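Local coordinates for FMN-binding domain-containing protein (Clostridium perfringens, PDB 3O6U), which is of unknown function but probably binds FMN, at residues Y7-A12 against K99-K104; K36-N41 against E68-L73; L23-S28 against K104-A109. All blocks are in the same frame, centred on the assembly; numbering follows the deposited sequence.

Interaction 1 of 3, residues Y7-A12 against K99-K104; sequences YTVETA and KKLAEK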
loop_
_atom_site.group_PDB
_atom_site.type_symbol
_atom_site.label_atom_id
_atom_site.label_comp_id
_atom_site.label_asym_id
_atom_site.label_seq_id
_atom_site.Cartn_x
_atom_site.Cartn_y
_atom_site.Cartn_z
ATOM N N TYR A 7 -4.359 11.404 2.930
ATOM C CA TYR A 7 -2.937 11.244 3.207
ATOM C C TYR A 7 -2.356 10.219 2.242
ATOM O O TYR A 7 -2.966 9.204 1.925
ATOM C CB TYR A 7 -2.692 10.842 4.670
ATOM C CG TYR A 7 -3.437 11.710 5.649
ATOM C CD1 TYR A 7 -2.839 12.799 6.262
ATOM C CD2 TYR A 7 -4.766 11.452 5.929
ATOM C CE1 TYR A 7 -3.557 13.600 7.139
ATOM C CE2 TYR A 7 -5.486 12.236 6.790
ATOM C CZ TYR A 7 -4.888 13.312 7.394
ATOM O OH TYR A 7 -5.640 14.090 8.243
ATOM N N THR A 8 -1.166 10.539 1.763
ATOM C CA THR A 8 -0.462 9.722 0.809
ATOM C C THR A 8 0.971 9.509 1.251
ATOM O O THR A 8 1.668 10.443 1.663
ATOM C CB THR A 8 -0.434 10.413 -0.579
ATOM O OG1 THR A 8 -1.742 10.366 -1.158
ATOM C CG2 THR A 8 0.584 9.734 -1.530
ATOM N N VAL A 9 1.405 8.264 1.183
ATOM C CA VAL A 9 2.779 7.955 1.486
ATOM C C VAL A 9 3.310 7.116 0.320
ATOM O O VAL A 9 2.556 6.404 -0.339
ATOM C CB VAL A 9 2.895 7.225 2.832
ATOM C CG1 VAL A 9 2.476 5.791 2.705
ATOM C CG2 VAL A 9 4.268 7.338 3.334
ATOM N N GLU A 10 4.609 7.218 0.072
ATOM C CA GLU A 10 5.258 6.526 -1.025
ATOM C C GLU A 10 6.676 6.117 -0.667
ATOM O O GLU A 10 7.336 6.821 0.087
ATOM C CB GLU A 10 5.311 7.464 -2.220
ATOM C CG GLU A 10 6.143 6.952 -3.358
ATOM C CD GLU A 10 6.005 7.824 -4.581
ATOM O OE1 GLU A 10 4.849 8.160 -4.921
ATOM O OE2 GLU A 10 7.040 8.168 -5.200
ATOM N N THR A 11 7.140 4.981 -1.197
ATOM C CA THR A 11 8.511 4.526 -0.956
ATOM C C THR A 11 9.491 5.531 -1.565
ATOM O O THR A 11 9.285 6.002 -2.676
ATOM C CB THR A 11 8.773 3.129 -1.562
ATOM O OG1 THR A 11 8.370 3.106 -2.935
ATOM C CG2 THR A 11 8.005 2.066 -0.798
ATOM N N ALA A 12 10.563 5.838 -0.841
ATOM C CA ALA A 12 11.540 6.837 -1.279
ATOM C C ALA A 12 12.227 6.519 -2.591
ATOM O O ALA A 12 12.584 7.421 -3.356
ATOM C CB ALA A 12 12.574 7.052 -0.193
ATOM N N LYS A 99 2.386 -2.827 5.199
ATOM C CA LYS A 99 2.282 -2.532 6.622
ATOM C C LYS A 99 3.130 -1.337 7.030
ATOM O O LYS A 99 2.650 -0.489 7.777
ATOM C CB LYS A 99 2.610 -3.781 7.472
ATOM C CG LYS A 99 1.530 -4.880 7.327
ATOM C CD LYS A 99 1.845 -6.181 8.071
ATOM C CE LYS A 99 1.849 -5.977 9.578
ATOM N NZ LYS A 99 1.673 -7.250 10.329
ATOM N N LYS A 100 4.358 -1.226 6.517
ATOM C CA LYS A 100 5.207 -0.073 6.873
ATOM C C LYS A 100 4.602 1.266 6.403
ATOM O O LYS A 100 4.576 2.242 7.159
ATOM C CB LYS A 100 6.633 -0.249 6.331
ATOM C CG LYS A 100 7.437 -1.366 7.036
ATOM C CD LYS A 100 8.862 -1.476 6.486
ATOM C CE LYS A 100 9.670 -2.614 7.134
ATOM N NZ LYS A 100 9.684 -3.869 6.315
ATOM N N LEU A 101 4.103 1.298 5.166
ATOM C CA LEU A 101 3.441 2.483 4.605
ATOM C C LEU A 101 2.174 2.819 5.429
ATOM O O LEU A 101 1.913 3.992 5.718
ATOM C CB LEU A 101 3.098 2.242 3.125
ATOM C CG LEU A 101 4.303 2.130 2.173
ATOM C CD1 LEU A 101 3.855 1.829 0.753
ATOM C CD2 LEU A 101 5.081 3.412 2.215
ATOM N N ALA A 102 1.385 1.815 5.806
ATOM C CA ALA A 102 0.227 2.075 6.672
ATOM C C ALA A 102 0.656 2.689 8.031
ATOM O O ALA A 102 0.020 3.640 8.498
ATOM C CB ALA A 102 -0.559 0.792 6.911
ATOM N N GLU A 103 1.713 2.171 8.666
ATOM C CA GLU A 103 2.154 2.749 9.935
ATOM C C GLU A 103 2.482 4.229 9.724
ATOM O O GLU A 103 2.018 5.080 10.482
ATOM C CB GLU A 103 3.391 2.008 10.491
ATOM C CG GLU A 103 3.140 0.512 10.708
ATOM C CD GLU A 103 4.392 -0.297 11.056
ATOM O OE1 GLU A 103 5.394 0.292 11.526
ATOM O OE2 GLU A 103 4.355 -1.539 10.871
ATOM N N LYS A 104 3.235 4.549 8.675
ATOM C CA LYS A 104 3.593 5.935 8.454
ATOM C C LYS A 104 2.434 6.822 8.021
ATOM O O LYS A 104 2.344 7.958 8.481
ATOM C CB LYS A 104 4.743 6.048 7.453
ATOM C CG LYS A 104 5.256 7.479 7.339
ATOM C CD LYS A 104 5.836 7.952 8.672
ATOM C CE LYS A 104 6.485 9.331 8.552
ATOM N NZ LYS A 104 7.145 9.773 9.827
#
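Val9 and Leu101 carry this contact, with Lys104 and Thr11 beside them. It is a helix-on-sheet packing in an alpha/beta domain of the FMN-binding family: helix 92-111 lies across one face of a four-stranded mixed sheet. Strand 7-11 and helix 99-104 run at 140°, so nearer antiparallel than parallel, and their axes come within 8.4 Å.

Val9 points at the helix, and CG1 sits between the backbone N and the carbonyl carbon (chi1 76°). Val9 CG1 lies 3.6 Å from Leu101 CD2 and also approaches Leu101 CB. The two side chains meet obliquely. Leu101 CD2 also approaches the backbone at Glu10 and Thr11; Leu101 CD2 is 4.3 Å from Thr11 N. The methyl Thr11 CG2 is a looser neighbour of Leu101 CD2. Val119 of strand 117-119 touches both Val9 and Leu101 and extends the same apolar layer.

Lys104 takes part with its aliphatic chain. Lys104 CG is anti to the backbone N (chi1 -173°) and meets Val9 CG2 at 4.1 Å. The side chains cross at about a right angle. The chain then bends at chi2, and the amino end leads away from the strand.

No hydrogen bond joins the two segments. The polar end of Thr11 belongs to the sheet: OG1 bonds to Ala21 N. Val9 likewise pairs with Leu23 through the backbone, which holds strand 5-11 in the sheet. The Val9 side chain also meets helix backbone, with Val9 CG1 3.6 Å from Leu101 O.

Interaction 2 of 3, residues K36-N41 against E68-L73; sequences KYNEFN and EYEPQL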
loop_
_atom_site.group_PDB
_atom_site.type_symbol
_atom_site.label_atom_id
_atom_site.label_comp_id
_atom_site.label_asym_id
_atom_site.label_seq_id
_atom_site.Cartn_x
_atom_site.Cartn_y
_atom_site.Cartn_z
ATOM N N LYS A 36 -6.111 3.230 -0.997
ATOM C CA LYS A 36 -5.596 2.892 -2.335
ATOM C C LYS A 36 -4.113 2.539 -2.314
ATOM O O LYS A 36 -3.260 3.373 -2.014
ATOM C CB LYS A 36 -5.854 4.038 -3.339
ATOM C CG LYS A 36 -5.493 3.686 -4.803
ATOM C CD LYS A 36 -6.434 4.363 -5.821
ATOM C CE LYS A 36 -5.696 5.109 -6.954
ATOM N NZ LYS A 36 -4.854 4.252 -7.853
ATOM N N TYR A 37 -3.803 1.289 -2.624
ATOM C CA TYR A 37 -2.411 0.860 -2.607
ATOM C C TYR A 37 -1.948 0.293 -3.943
ATOM O O TYR A 37 -2.556 -0.623 -4.479
ATOM C CB TYR A 37 -2.194 -0.184 -1.491
ATOM C CG TYR A 37 -0.835 -0.848 -1.501
ATOM C CD1 TYR A 37 0.278 -0.212 -0.956
ATOM C CD2 TYR A 37 -0.662 -2.114 -2.056
ATOM C CE1 TYR A 37 1.535 -0.822 -0.964
ATOM C CE2 TYR A 37 0.588 -2.730 -2.073
ATOM C CZ TYR A 37 1.681 -2.081 -1.521
ATOM O OH TYR A 37 2.917 -2.684 -1.525
ATOM N N ASN A 38 -0.856 0.840 -4.460
ATOM C CA ASN A 38 -0.301 0.383 -5.714
ATOM C C ASN A 38 1.207 0.262 -5.773
ATOM O O ASN A 38 1.927 1.179 -5.367
ATOM C CB ASN A 38 -0.672 1.340 -6.858
ATOM C CG ASN A 38 -2.125 1.290 -7.223
ATOM O OD1 ASN A 38 -2.588 0.338 -7.849
ATOM N ND2 ASN A 38 -2.862 2.312 -6.827
ATOM N N GLU A 39 1.665 -0.898 -6.246
ATOM C CA GLU A 39 3.076 -1.072 -6.578
ATOM C C GLU A 39 3.084 -0.618 -8.064
ATOM O O GLU A 39 2.122 -0.822 -8.803
ATOM C CB GLU A 39 3.518 -2.506 -6.385
ATOM C CG GLU A 39 3.472 -2.865 -4.887
ATOM C CD GLU A 39 3.515 -4.359 -4.612
ATOM O OE1 GLU A 39 3.598 -5.147 -5.579
ATOM O OE2 GLU A 39 3.468 -4.749 -3.421
ATOM N N PHE A 40 4.157 0.019 -8.490
ATOM C CA PHE A 40 4.162 0.601 -9.829
ATOM C C PHE A 40 5.558 0.979 -10.270
ATOM O O PHE A 40 6.458 1.166 -9.460
ATOM C CB PHE A 40 3.239 1.842 -9.833
ATOM C CG PHE A 40 3.763 3.006 -9.021
ATOM C CD1 PHE A 40 4.492 4.030 -9.633
ATOM C CD2 PHE A 40 3.533 3.081 -7.649
ATOM C CE1 PHE A 40 4.985 5.116 -8.889
ATOM C CE2 PHE A 40 4.022 4.158 -6.903
ATOM C CZ PHE A 40 4.751 5.174 -7.527
ATOM N N ASN A 41 5.726 1.112 -11.571
ATOM C CA ASN A 41 7.038 1.405 -12.101
ATOM C C ASN A 41 7.391 2.867 -11.879
ATOM O O ASN A 41 6.686 3.766 -12.344
ATOM C CB ASN A 41 7.068 1.002 -13.583
ATOM C CG ASN A 41 8.397 1.265 -14.240
ATOM O OD1 ASN A 41 8.682 2.386 -14.665
ATOM N ND2 ASN A 41 9.230 0.234 -14.321
ATOM N N GLU A 68 -4.813 -9.424 -7.122
ATOM C CA GLU A 68 -5.523 -9.951 -5.970
ATOM C C GLU A 68 -5.047 -9.343 -4.627
ATOM O O GLU A 68 -5.876 -8.849 -3.857
ATOM C CB GLU A 68 -5.353 -11.474 -5.874
ATOM C CG GLU A 68 -5.346 -12.148 -7.230
ATOM C CD GLU A 68 -5.553 -13.650 -7.166
ATOM O OE1 GLU A 68 -4.610 -14.374 -6.773
ATOM O OE2 GLU A 68 -6.670 -14.104 -7.508
ATOM N N TYR A 69 -3.739 -9.351 -4.340
ATOM C CA TYR A 69 -3.330 -8.883 -3.020
ATOM C C TYR A 69 -3.493 -7.416 -2.714
ATOM O O TYR A 69 -3.797 -7.082 -1.563
ATOM C CB TYR A 69 -1.899 -9.376 -2.611
ATOM C CG TYR A 69 -0.700 -8.868 -3.387
ATOM C CD1 TYR A 69 -0.326 -7.524 -3.366
ATOM C CD2 TYR A 69 0.099 -9.752 -4.109
ATOM C CE1 TYR A 69 0.808 -7.088 -4.060
ATOM C CE2 TYR A 69 1.208 -9.325 -4.789
ATOM C CZ TYR A 69 1.559 -8.005 -4.766
ATOM O OH TYR A 69 2.649 -7.616 -5.503
ATOM N N GLU A 70 -3.381 -6.543 -3.719
ATOM C CA GLU A 70 -3.477 -5.115 -3.426
ATOM C C GLU A 70 -4.852 -4.712 -2.987
ATOM O O GLU A 70 -4.997 -3.954 -2.038
ATOM C CB GLU A 70 -2.985 -4.251 -4.605
ATOM C CG GLU A 70 -1.498 -4.434 -4.896
ATOM C CD GLU A 70 -1.020 -3.562 -6.027
ATOM O OE1 GLU A 70 -1.887 -3.083 -6.799
ATOM O OE2 GLU A 70 0.206 -3.362 -6.153
ATOM N N PRO A 71 -5.894 -5.215 -3.669
ATOM C CA PRO A 71 -7.220 -4.809 -3.200
ATOM C C PRO A 71 -7.510 -5.467 -1.847
ATOM O O PRO A 71 -8.248 -4.910 -1.039
ATOM C CB PRO A 71 -8.156 -5.280 -4.307
ATOM C CG PRO A 71 -7.257 -5.492 -5.510
ATOM C CD PRO A 71 -5.964 -5.965 -4.930
ATOM N N GLN A 72 -6.938 -6.640 -1.581
ATOM C CA GLN A 72 -7.147 -7.266 -0.274
ATOM C C GLN A 72 -6.530 -6.437 0.846
ATOM O O GLN A 72 -7.183 -6.189 1.869
ATOM C CB GLN A 72 -6.586 -8.690 -0.243
ATOM C CG GLN A 72 -7.486 -9.638 -1.021
ATOM C CD GLN A 72 -6.984 -11.062 -1.074
ATOM O OE1 GLN A 72 -6.356 -11.552 -0.133
ATOM N NE2 GLN A 72 -7.284 -11.751 -2.176
ATOM N N LEU A 73 -5.292 -5.987 0.640
ATOM C CA LEU A 73 -4.590 -5.193 1.639
ATOM C C LEU A 73 -5.368 -3.918 1.940
ATOM O O LEU A 73 -5.489 -3.498 3.105
ATOM C CB LEU A 73 -3.174 -4.882 1.141
ATOM C CG LEU A 73 -2.314 -6.142 0.991
ATOM C CD1 LEU A 73 -1.096 -5.858 0.159
ATOM C CD2 LEU A 73 -1.916 -6.650 2.360
HETATM O O HOH W 1 -0.336 -1.940 -8.563
#
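Glu39 and Tyr69 form a short hydrogen bond: Tyr69 OH donates to Glu39 OE1 at 2.6 Å. The hydroxyl comes on the syn side of the carboxylate, 23° out of its plane. The second main bond runs from Glu39 N to Glu70 OE2, 2.9 Å long, with an N-H...O angle of 160°. Here the donor lies above the Glu70 carboxylate plane. A strand N-H is thus held by a helix side chain.

Glu39 OE2 accepts from Tyr37 OH at 2.9 Å through its anti lone pair. Both carboxylate oxygens of Glu39 are therefore gripped. Lys48 adds a salt bridge to Glu39 OE1, and Ser94 OG a hydrogen bond to Glu39 OE2. Glu39 OE1 and Glu70 OE2 are only 3.9 Å apart, although both residues are buried. Lys48, and Arg49 on Glu70 OE1, probably offset this repulsion. A water lies within bonding distance of Glu70 OE1 and Glu39 O and may bridge them.

Packing lies next to this network. Glu70 CG sits at the edge of the Tyr37 ring, near its plane, 3.8 Å from Tyr37 CD2. Leu73 CD1 approaches Tyr37 CE2 at 4.2 Å. The Tyr37 ring also meets Phe98 edge-to-face.

The segments run at 151°, and the helix is kinked at Pro71, whose N has no bond to the preceding turn. In this alpha/beta fold helix 66-80 lies beside the edge of the sheet, along outer strand 32-41. Its glutamates take the edge N-H groups in place of a further strand: Glu70 holds Glu39 N, and Glu74 holds Tyr37 N.

Interaction 3 of 3, residues L23-S28 against K104-A109; sequences LSIKVS and KVLKNA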
loop_
_atom_site.group_PDB
_atom_site.type_symbol
_atom_site.label_atom_id
_atom_site.label_comp_id
_atom_site.label_asym_id
_atom_site.label_seq_id
_atom_site.Cartn_x
_atom_site.Cartn_y
_atom_site.Cartn_z
ATOM N N LEU A 23 0.641 4.386 -0.978
ATOM C CA LEU A 23 -0.565 4.134 -0.216
ATOM C C LEU A 23 -1.303 5.447 0.030
ATOM O O LEU A 23 -0.723 6.404 0.560
ATOM C CB LEU A 23 -0.260 3.483 1.136
ATOM C CG LEU A 23 -1.439 3.347 2.114
ATOM C CD1 LEU A 23 -2.585 2.557 1.474
ATOM C CD2 LEU A 23 -0.954 2.664 3.396
ATOM N N SER A 24 -2.564 5.505 -0.396
ATOM C CA SER A 24 -3.382 6.669 -0.107
ATOM C C SER A 24 -4.551 6.257 0.764
ATOM O O SER A 24 -5.078 5.149 0.633
ATOM C CB SER A 24 -3.958 7.323 -1.366
ATOM O OG SER A 24 -3.024 8.219 -1.914
ATOM N N ILE A 25 -4.928 7.147 1.675
ATOM C CA ILE A 25 -6.102 6.898 2.472
ATOM C C ILE A 25 -6.951 8.158 2.587
ATOM O O ILE A 25 -6.503 9.281 2.313
ATOM C CB ILE A 25 -5.787 6.364 3.923
ATOM C CG1 ILE A 25 -4.919 7.354 4.709
ATOM C CG2 ILE A 25 -5.137 4.987 3.836
ATOM C CD1 ILE A 25 -4.925 7.071 6.209
ATOM N N LYS A 26 -8.214 7.944 2.908
ATOM C CA LYS A 26 -9.096 9.063 3.163
ATOM C C LYS A 26 -9.659 8.762 4.566
ATOM O O LYS A 26 -10.037 7.631 4.890
ATOM C CB LYS A 26 -10.200 9.198 2.097
ATOM C CG LYS A 26 -11.141 10.391 2.302
ATOM C CD LYS A 26 -12.232 10.476 1.210
ATOM C CE LYS A 26 -11.667 10.853 -0.155
ATOM N NZ LYS A 26 -11.115 12.239 -0.192
ATOM N N VAL A 27 -9.644 9.783 5.409
ATOM C CA VAL A 27 -10.131 9.654 6.772
ATOM C C VAL A 27 -11.317 10.596 6.918
ATOM O O VAL A 27 -11.214 11.792 6.645
ATOM C CB VAL A 27 -9.023 10.039 7.811
ATOM C CG1 VAL A 27 -9.566 9.862 9.224
ATOM C CG2 VAL A 27 -7.741 9.191 7.602
ATOM N N SER A 28 -12.446 10.059 7.350
ATOM C CA SER A 28 -13.653 10.864 7.501
ATOM C C SER A 28 -14.331 10.548 8.806
ATOM O O SER A 28 -14.739 9.415 9.028
ATOM C CB SER A 28 -14.635 10.581 6.364
ATOM O OG SER A 28 -15.846 11.296 6.561
ATOM N N LYS A 104 3.235 4.549 8.675
ATOM C CA LYS A 104 3.593 5.935 8.454
ATOM C C LYS A 104 2.434 6.822 8.021
ATOM O O LYS A 104 2.344 7.958 8.481
ATOM C CB LYS A 104 4.743 6.048 7.453
ATOM C CG LYS A 104 5.256 7.479 7.339
ATOM C CD LYS A 104 5.836 7.952 8.672
ATOM C CE LYS A 104 6.485 9.331 8.552
ATOM N NZ LYS A 104 7.145 9.773 9.827
ATOM N N VAL A 105 1.534 6.325 7.163
ATOM C CA VAL A 105 0.402 7.166 6.735
ATOM C C VAL A 105 -0.561 7.434 7.900
ATOM O O VAL A 105 -1.124 8.528 8.004
ATOM C CB VAL A 105 -0.355 6.575 5.465
ATOM C CG1 VAL A 105 -1.456 5.568 5.832
ATOM C CG2 VAL A 105 -0.927 7.735 4.654
ATOM N N LEU A 106 -0.725 6.444 8.779
ATOM C CA LEU A 106 -1.580 6.579 9.959
ATOM C C LEU A 106 -0.991 7.564 10.979
ATOM O O LEU A 106 -1.743 8.226 11.691
ATOM C CB LEU A 106 -1.814 5.202 10.604
ATOM C CG LEU A 106 -2.753 4.270 9.806
ATOM C CD1 LEU A 106 -2.779 2.862 10.388
ATOM C CD2 LEU A 106 -4.141 4.847 9.793
ATOM N N LYS A 107 0.338 7.659 11.064
ATOM C CA LYS A 107 0.929 8.623 11.979
ATOM C C LYS A 107 0.595 10.016 11.459
ATOM O O LYS A 107 0.278 10.919 12.241
ATOM C CB LYS A 107 2.455 8.498 12.056
ATOM C CG LYS A 107 2.960 7.402 12.985
ATOM C CD LYS A 107 4.369 7.723 13.486
ATOM C CE LYS A 107 5.314 8.083 12.330
ATOM N NZ LYS A 107 6.337 9.121 12.699
ATOM N N ASN A 108 0.671 10.188 10.141
ATOM C CA ASN A 108 0.401 11.484 9.528
ATOM C C ASN A 108 -1.049 11.889 9.709
ATOM O O ASN A 108 -1.360 13.068 9.850
ATOM C CB ASN A 108 0.776 11.462 8.040
ATOM C CG ASN A 108 2.276 11.332 7.818
ATOM O OD1 ASN A 108 3.073 11.430 8.750
ATOM N ND2 ASN A 108 2.664 11.122 6.573
ATOM N N ALA A 109 -1.939 10.906 9.708
ATOM C CA ALA A 109 -3.352 11.182 9.915
ATOM C C ALA A 109 -3.538 11.730 11.328
ATOM O O ALA A 109 -4.367 12.613 11.543
ATOM C CB ALA A 109 -4.167 9.917 9.730
#
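Val105 is the main bump here, and it fits against Leu23 and Ile25. The setting is again helix on sheet in the alpha/beta domain: helix 92-111 covers strand 19-27. The two segments run at 34°, closer to parallel than antiparallel. Their axes stay 9.5 Å apart, so side chains fill the gap and no hydrogen bond crosses it.

Leu23, Ile25 and Val27 alternate along the strand and all point at the helix. Val105 and Ala109, one helical turn apart, point back. Val105 CG1 enters the hollow between the ends of Leu23 and Ile25. Val105 CG1 is 3.8 Å from Leu23 CD2 and from Ile25 CD1. Leu23 crosses Val105 at about a right angle, whereas Ile25 and Val105 meet tip to tip. Val105 CG2 lies beside Ile25 CG1 at 4.0 Å. Ile25 CG1 lies between the backbone N and the carbonyl carbon (chi1 59°). From there CD1 goes on to meet Val105.

Leu106 borders the same group. Its CB starts off to one side, yet Leu106 CD2 comes to 4.3 Å from Ile25 CD1. Leu106 also touches Ile32 of strand 32-41, so it links the helix to the next strand.

Other residues touch the same side chains. Tyr7 and Val9 of strand 5-11 touch Val105. Phe98 and Leu101, earlier in the helix, lie on Leu23.

Toward the C-terminal ends the contact is made by small groups. The methyl of Ala109 faces Val27, and Val27 CG2 lies 4.2 Å from Ala109 CB.

How the interactions relate
All three contacts are buried and set helices against one sheet, but in two ways. In interactions 1 and 3 helix 92-111 packs on a face, over neighbouring strands 5-11 and 19-27. Both are apolar across the interface. Their strands are tied by Tyr7 O to Ile25 N, probably a hydrogen bond of 2.9 Å. In interaction 2 helix 66-80 flanks the edge strand 32-41. Its chemistry is polar, with two neighbouring glutamates, tyrosine hydroxyls and a water. It meets interaction 1 where Leu101 CD1 packs 3.9 Å from Tyr37 CE1. The centre of interaction 3 is about 11 Å from the centre of the chain, against 6 Å for interaction 2 and 7 Å for interaction 1.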